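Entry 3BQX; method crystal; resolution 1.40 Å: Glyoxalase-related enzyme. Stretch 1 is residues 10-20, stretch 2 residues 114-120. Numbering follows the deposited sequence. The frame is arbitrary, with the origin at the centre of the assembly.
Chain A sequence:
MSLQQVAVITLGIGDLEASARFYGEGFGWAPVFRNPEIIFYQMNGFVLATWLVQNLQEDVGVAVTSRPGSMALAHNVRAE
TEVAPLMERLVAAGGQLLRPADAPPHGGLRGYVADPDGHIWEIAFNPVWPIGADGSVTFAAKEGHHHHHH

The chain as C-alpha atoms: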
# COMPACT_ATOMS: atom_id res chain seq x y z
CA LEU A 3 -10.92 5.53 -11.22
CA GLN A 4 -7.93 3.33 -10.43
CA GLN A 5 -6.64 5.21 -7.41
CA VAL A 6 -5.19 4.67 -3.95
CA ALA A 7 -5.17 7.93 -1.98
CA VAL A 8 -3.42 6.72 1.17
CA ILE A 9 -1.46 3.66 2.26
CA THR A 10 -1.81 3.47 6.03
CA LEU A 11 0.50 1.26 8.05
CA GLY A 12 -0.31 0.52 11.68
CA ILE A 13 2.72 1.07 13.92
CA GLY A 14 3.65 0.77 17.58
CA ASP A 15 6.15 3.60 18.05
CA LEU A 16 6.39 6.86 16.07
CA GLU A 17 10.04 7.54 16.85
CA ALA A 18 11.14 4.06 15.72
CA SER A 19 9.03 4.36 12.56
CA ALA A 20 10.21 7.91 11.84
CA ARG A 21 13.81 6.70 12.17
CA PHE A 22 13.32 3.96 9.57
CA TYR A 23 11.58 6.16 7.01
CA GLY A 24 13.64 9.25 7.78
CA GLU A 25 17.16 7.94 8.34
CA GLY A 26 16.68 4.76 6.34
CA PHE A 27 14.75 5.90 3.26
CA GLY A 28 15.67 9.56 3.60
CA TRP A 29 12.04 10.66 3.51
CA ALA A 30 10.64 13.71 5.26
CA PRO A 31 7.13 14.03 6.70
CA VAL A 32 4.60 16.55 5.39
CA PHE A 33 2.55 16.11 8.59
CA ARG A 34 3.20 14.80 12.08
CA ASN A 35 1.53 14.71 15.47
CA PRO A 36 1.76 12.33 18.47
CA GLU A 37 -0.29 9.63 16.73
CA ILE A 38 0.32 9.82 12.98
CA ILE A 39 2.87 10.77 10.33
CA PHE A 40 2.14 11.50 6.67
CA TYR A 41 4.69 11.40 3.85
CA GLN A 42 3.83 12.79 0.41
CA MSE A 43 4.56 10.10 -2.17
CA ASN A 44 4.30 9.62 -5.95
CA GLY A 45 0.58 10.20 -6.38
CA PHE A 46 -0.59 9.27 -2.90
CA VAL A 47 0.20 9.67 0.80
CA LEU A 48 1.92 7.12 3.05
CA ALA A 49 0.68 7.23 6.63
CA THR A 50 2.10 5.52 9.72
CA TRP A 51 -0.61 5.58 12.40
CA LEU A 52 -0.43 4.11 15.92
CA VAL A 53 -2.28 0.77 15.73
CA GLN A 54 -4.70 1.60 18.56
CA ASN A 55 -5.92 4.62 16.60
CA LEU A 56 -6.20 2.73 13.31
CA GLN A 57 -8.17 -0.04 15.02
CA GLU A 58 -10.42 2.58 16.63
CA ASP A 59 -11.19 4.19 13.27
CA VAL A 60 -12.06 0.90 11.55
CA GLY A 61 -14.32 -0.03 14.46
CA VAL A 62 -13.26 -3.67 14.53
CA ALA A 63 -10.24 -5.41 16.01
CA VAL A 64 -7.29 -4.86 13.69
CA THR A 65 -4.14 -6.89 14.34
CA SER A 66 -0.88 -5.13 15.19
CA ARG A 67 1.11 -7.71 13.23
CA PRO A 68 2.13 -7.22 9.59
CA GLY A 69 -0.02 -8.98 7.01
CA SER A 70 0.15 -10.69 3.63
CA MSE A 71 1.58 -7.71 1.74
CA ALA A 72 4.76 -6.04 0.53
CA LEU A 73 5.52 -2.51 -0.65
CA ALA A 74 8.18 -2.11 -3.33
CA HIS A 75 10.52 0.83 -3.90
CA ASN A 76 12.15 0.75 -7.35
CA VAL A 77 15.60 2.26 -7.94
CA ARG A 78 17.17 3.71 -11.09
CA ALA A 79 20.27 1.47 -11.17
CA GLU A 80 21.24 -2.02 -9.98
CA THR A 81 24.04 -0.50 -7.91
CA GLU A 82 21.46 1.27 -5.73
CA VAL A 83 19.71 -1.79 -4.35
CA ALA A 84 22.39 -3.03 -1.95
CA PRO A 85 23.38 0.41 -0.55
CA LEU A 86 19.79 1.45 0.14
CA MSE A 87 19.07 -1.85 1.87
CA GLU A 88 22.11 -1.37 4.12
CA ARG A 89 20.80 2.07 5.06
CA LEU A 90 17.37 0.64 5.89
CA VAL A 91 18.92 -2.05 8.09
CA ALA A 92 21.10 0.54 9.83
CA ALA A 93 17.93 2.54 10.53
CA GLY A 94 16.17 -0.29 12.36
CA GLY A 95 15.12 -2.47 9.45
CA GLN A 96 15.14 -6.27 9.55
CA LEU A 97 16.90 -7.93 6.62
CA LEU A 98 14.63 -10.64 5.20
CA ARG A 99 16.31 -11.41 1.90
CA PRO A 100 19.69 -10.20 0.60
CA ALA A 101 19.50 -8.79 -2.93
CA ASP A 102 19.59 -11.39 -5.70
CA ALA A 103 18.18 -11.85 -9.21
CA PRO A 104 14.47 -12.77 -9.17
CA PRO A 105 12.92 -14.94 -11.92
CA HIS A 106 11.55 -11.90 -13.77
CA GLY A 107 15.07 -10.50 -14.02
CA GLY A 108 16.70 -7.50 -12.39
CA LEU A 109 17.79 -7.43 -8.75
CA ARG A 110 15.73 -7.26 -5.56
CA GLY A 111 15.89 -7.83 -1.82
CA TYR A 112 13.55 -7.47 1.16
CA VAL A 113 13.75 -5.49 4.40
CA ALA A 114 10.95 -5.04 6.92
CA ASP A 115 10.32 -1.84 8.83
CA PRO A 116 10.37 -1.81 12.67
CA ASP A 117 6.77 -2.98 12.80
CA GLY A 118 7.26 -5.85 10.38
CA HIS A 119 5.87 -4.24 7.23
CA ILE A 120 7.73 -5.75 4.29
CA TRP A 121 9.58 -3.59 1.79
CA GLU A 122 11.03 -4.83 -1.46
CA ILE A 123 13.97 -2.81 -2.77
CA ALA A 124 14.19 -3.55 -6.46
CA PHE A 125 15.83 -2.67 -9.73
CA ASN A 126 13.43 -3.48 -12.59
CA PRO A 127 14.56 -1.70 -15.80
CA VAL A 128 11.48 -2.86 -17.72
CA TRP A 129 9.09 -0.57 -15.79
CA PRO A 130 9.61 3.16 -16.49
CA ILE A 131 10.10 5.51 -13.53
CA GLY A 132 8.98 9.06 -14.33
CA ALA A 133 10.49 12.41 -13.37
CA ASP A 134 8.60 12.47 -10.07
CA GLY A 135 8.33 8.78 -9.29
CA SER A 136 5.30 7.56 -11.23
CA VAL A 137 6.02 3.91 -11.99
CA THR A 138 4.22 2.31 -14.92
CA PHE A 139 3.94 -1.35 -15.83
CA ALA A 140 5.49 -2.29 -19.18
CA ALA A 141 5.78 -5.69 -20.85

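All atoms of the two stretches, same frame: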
# COMPACT_ATOMS: atom_id res chain seq x y z
N THR A 10 -2.00 3.27 4.60
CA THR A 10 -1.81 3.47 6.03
C THR A 10 -1.26 2.22 6.68
O THR A 10 -1.83 1.14 6.55
CB THR A 10 -3.14 3.83 6.72
OG1 THR A 10 -3.63 5.07 6.20
CG2 THR A 10 -2.94 3.98 8.23
N LEU A 11 -0.13 2.38 7.35
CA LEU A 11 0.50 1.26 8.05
C LEU A 11 0.31 1.47 9.54
O LEU A 11 0.57 2.56 10.04
CB LEU A 11 1.99 1.20 7.75
CG LEU A 11 2.35 1.08 6.26
CD1 LEU A 11 3.87 1.11 6.09
CD2 LEU A 11 1.76 -0.21 5.70
N GLY A 12 -0.14 0.43 10.24
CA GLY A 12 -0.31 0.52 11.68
C GLY A 12 1.05 0.29 12.32
O GLY A 12 1.74 -0.66 11.98
N ILE A 13 1.43 1.17 13.25
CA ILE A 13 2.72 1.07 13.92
C ILE A 13 2.61 1.13 15.44
O ILE A 13 1.58 1.53 15.97
CB ILE A 13 3.67 2.19 13.43
CG1 ILE A 13 3.08 3.55 13.78
CG2 ILE A 13 3.88 2.06 11.91
CD1 ILE A 13 4.07 4.70 13.67
N GLY A 14 3.68 0.75 16.13
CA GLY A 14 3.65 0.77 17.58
C GLY A 14 4.37 1.95 18.21
O GLY A 14 4.00 2.39 19.30
N ASP A 15 5.38 2.48 17.53
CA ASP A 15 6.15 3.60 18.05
C ASP A 15 6.54 4.59 16.95
O ASP A 15 7.25 4.22 16.01
CB ASP A 15 7.42 3.08 18.73
CG ASP A 15 8.20 4.16 19.43
OD1 ASP A 15 7.77 4.60 20.53
OD2 ASP A 15 9.24 4.59 18.89
N LEU A 16 6.09 5.83 17.07
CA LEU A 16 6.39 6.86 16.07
C LEU A 16 7.87 7.15 15.88
O LEU A 16 8.33 7.32 14.75
CB LEU A 16 5.68 8.17 16.40
CG LEU A 16 4.36 8.43 15.69
CD1 LEU A 16 3.30 7.47 16.20
CD2 LEU A 16 3.94 9.87 15.93
N GLU A 17 8.63 7.24 16.97
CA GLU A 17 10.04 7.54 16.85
C GLU A 17 10.78 6.45 16.07
O GLU A 17 11.60 6.74 15.20
CB GLU A 17 10.67 7.73 18.23
CG GLU A 17 12.08 8.30 18.18
CD GLU A 17 12.61 8.68 19.55
OE1 GLU A 17 12.72 7.79 20.42
OE2 GLU A 17 12.92 9.87 19.76
N ALA A 18 10.49 5.19 16.39
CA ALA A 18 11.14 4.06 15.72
C ALA A 18 10.77 4.06 14.23
O ALA A 18 11.62 3.82 13.37
CB ALA A 18 10.72 2.75 16.37
N SER A 19 9.50 4.33 13.94
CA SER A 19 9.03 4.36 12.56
C SER A 19 9.64 5.54 11.81
O SER A 19 10.12 5.40 10.69
CB SER A 19 7.50 4.46 12.55
OG SER A 19 7.00 4.31 11.23
N ALA A 20 9.64 6.71 12.45
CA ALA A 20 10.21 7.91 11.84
C ALA A 20 11.70 7.72 11.53
O ALA A 20 12.21 8.27 10.55
CB ALA A 20 10.02 9.11 12.76
N ALA A 114 12.18 -5.44 6.26
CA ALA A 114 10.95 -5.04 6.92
C ALA A 114 11.18 -3.85 7.82
O ALA A 114 12.27 -3.69 8.38
CB ALA A 114 10.38 -6.20 7.72
N ASP A 115 10.17 -2.99 7.96
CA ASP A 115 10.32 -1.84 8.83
C ASP A 115 10.23 -2.32 10.28
O ASP A 115 10.00 -3.50 10.53
CB ASP A 115 9.31 -0.73 8.45
CG ASP A 115 7.89 -0.96 8.96
OD1 ASP A 115 7.59 -1.96 9.64
OD2 ASP A 115 7.05 -0.08 8.65
N PRO A 116 10.43 -1.42 11.26
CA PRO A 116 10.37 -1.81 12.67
C PRO A 116 9.13 -2.55 13.14
O PRO A 116 9.17 -3.29 14.12
CB PRO A 116 10.53 -0.48 13.40
CG PRO A 116 11.37 0.31 12.49
CD PRO A 116 10.77 0.00 11.12
N ASP A 117 8.02 -2.35 12.43
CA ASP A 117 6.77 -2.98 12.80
C ASP A 117 6.48 -4.24 12.00
O ASP A 117 5.41 -4.83 12.13
CB ASP A 117 5.63 -1.97 12.65
CG ASP A 117 5.77 -0.80 13.61
OD1 ASP A 117 5.36 -0.95 14.78
OD2 ASP A 117 6.32 0.25 13.20
N GLY A 118 7.43 -4.64 11.16
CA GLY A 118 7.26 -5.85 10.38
C GLY A 118 6.73 -5.68 8.97
O GLY A 118 6.63 -6.65 8.22
N HIS A 119 6.38 -4.45 8.58
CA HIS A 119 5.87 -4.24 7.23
C HIS A 119 6.99 -4.46 6.23
O HIS A 119 8.03 -3.83 6.29
CB HIS A 119 5.29 -2.84 7.09
CG HIS A 119 4.16 -2.57 8.04
ND1 HIS A 119 2.98 -3.29 8.00
CD2 HIS A 119 4.04 -1.70 9.06
CE1 HIS A 119 2.18 -2.86 8.97
NE2 HIS A 119 2.81 -1.90 9.62
N ILE A 120 6.75 -5.37 5.29
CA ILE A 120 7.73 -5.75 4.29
C ILE A 120 7.95 -4.79 3.13
O ILE A 120 7.00 -4.37 2.46
CB ILE A 120 7.39 -7.13 3.70
CG1 ILE A 120 7.33 -8.17 4.83
CG2 ILE A 120 8.41 -7.52 2.65
CD1 ILE A 120 6.83 -9.53 4.38
O HOH W 1 7.17 1.53 15.42
O HOH W 2 7.32 1.56 10.96

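The loop of stretch 2 is organised first from within, then used as a polar clamp on the end of a strand. Asp 115 does the organising: its OD1 accepts from Asp 117 N at 2.8 Å and from His 119 N at 3.0 Å, bracing the type I turn from Asp 115 to Gly 118 and the residue after it; the turn's own bond is Gly 118 N to Asp 115 O, 2.9 Å. Its OD2 takes a weak bond from water 2, which also donates to Asp 117 OD2 and pairs with Ser 19 OG at 2.8 Å, so one water links the turn to the helix.

Pro 116 supplies the apolar patch, its CB 4.4 Å from Ala 18 CB, and its CG lies 3.6 Å from Ala 18 O, so the ring rests on helix backbone as well as on the methyl.

Asp 117 is the hub. With chi1 in m, Asp 117 OD1 accepts from Gly 14 N at 2.7 Å, just where the strand has ended, while OD2 accepts a hydrogen bond from water 1, which also donates to Asp 15 O. Asp 15 in turn caps the helix, its OD2 accepting from Ala 18 N at 2.9 Å.

Gly 118, at phi 95°, takes a backbone shape in which a CB would jam against the preceding carbonyl.

His 119 closes the contact: NE2 donates almost straight to Gly 12 O at 2.9 Å, near the ring plane, while Leu 11 CB covers one face, 4.0 Å from the ring centroid.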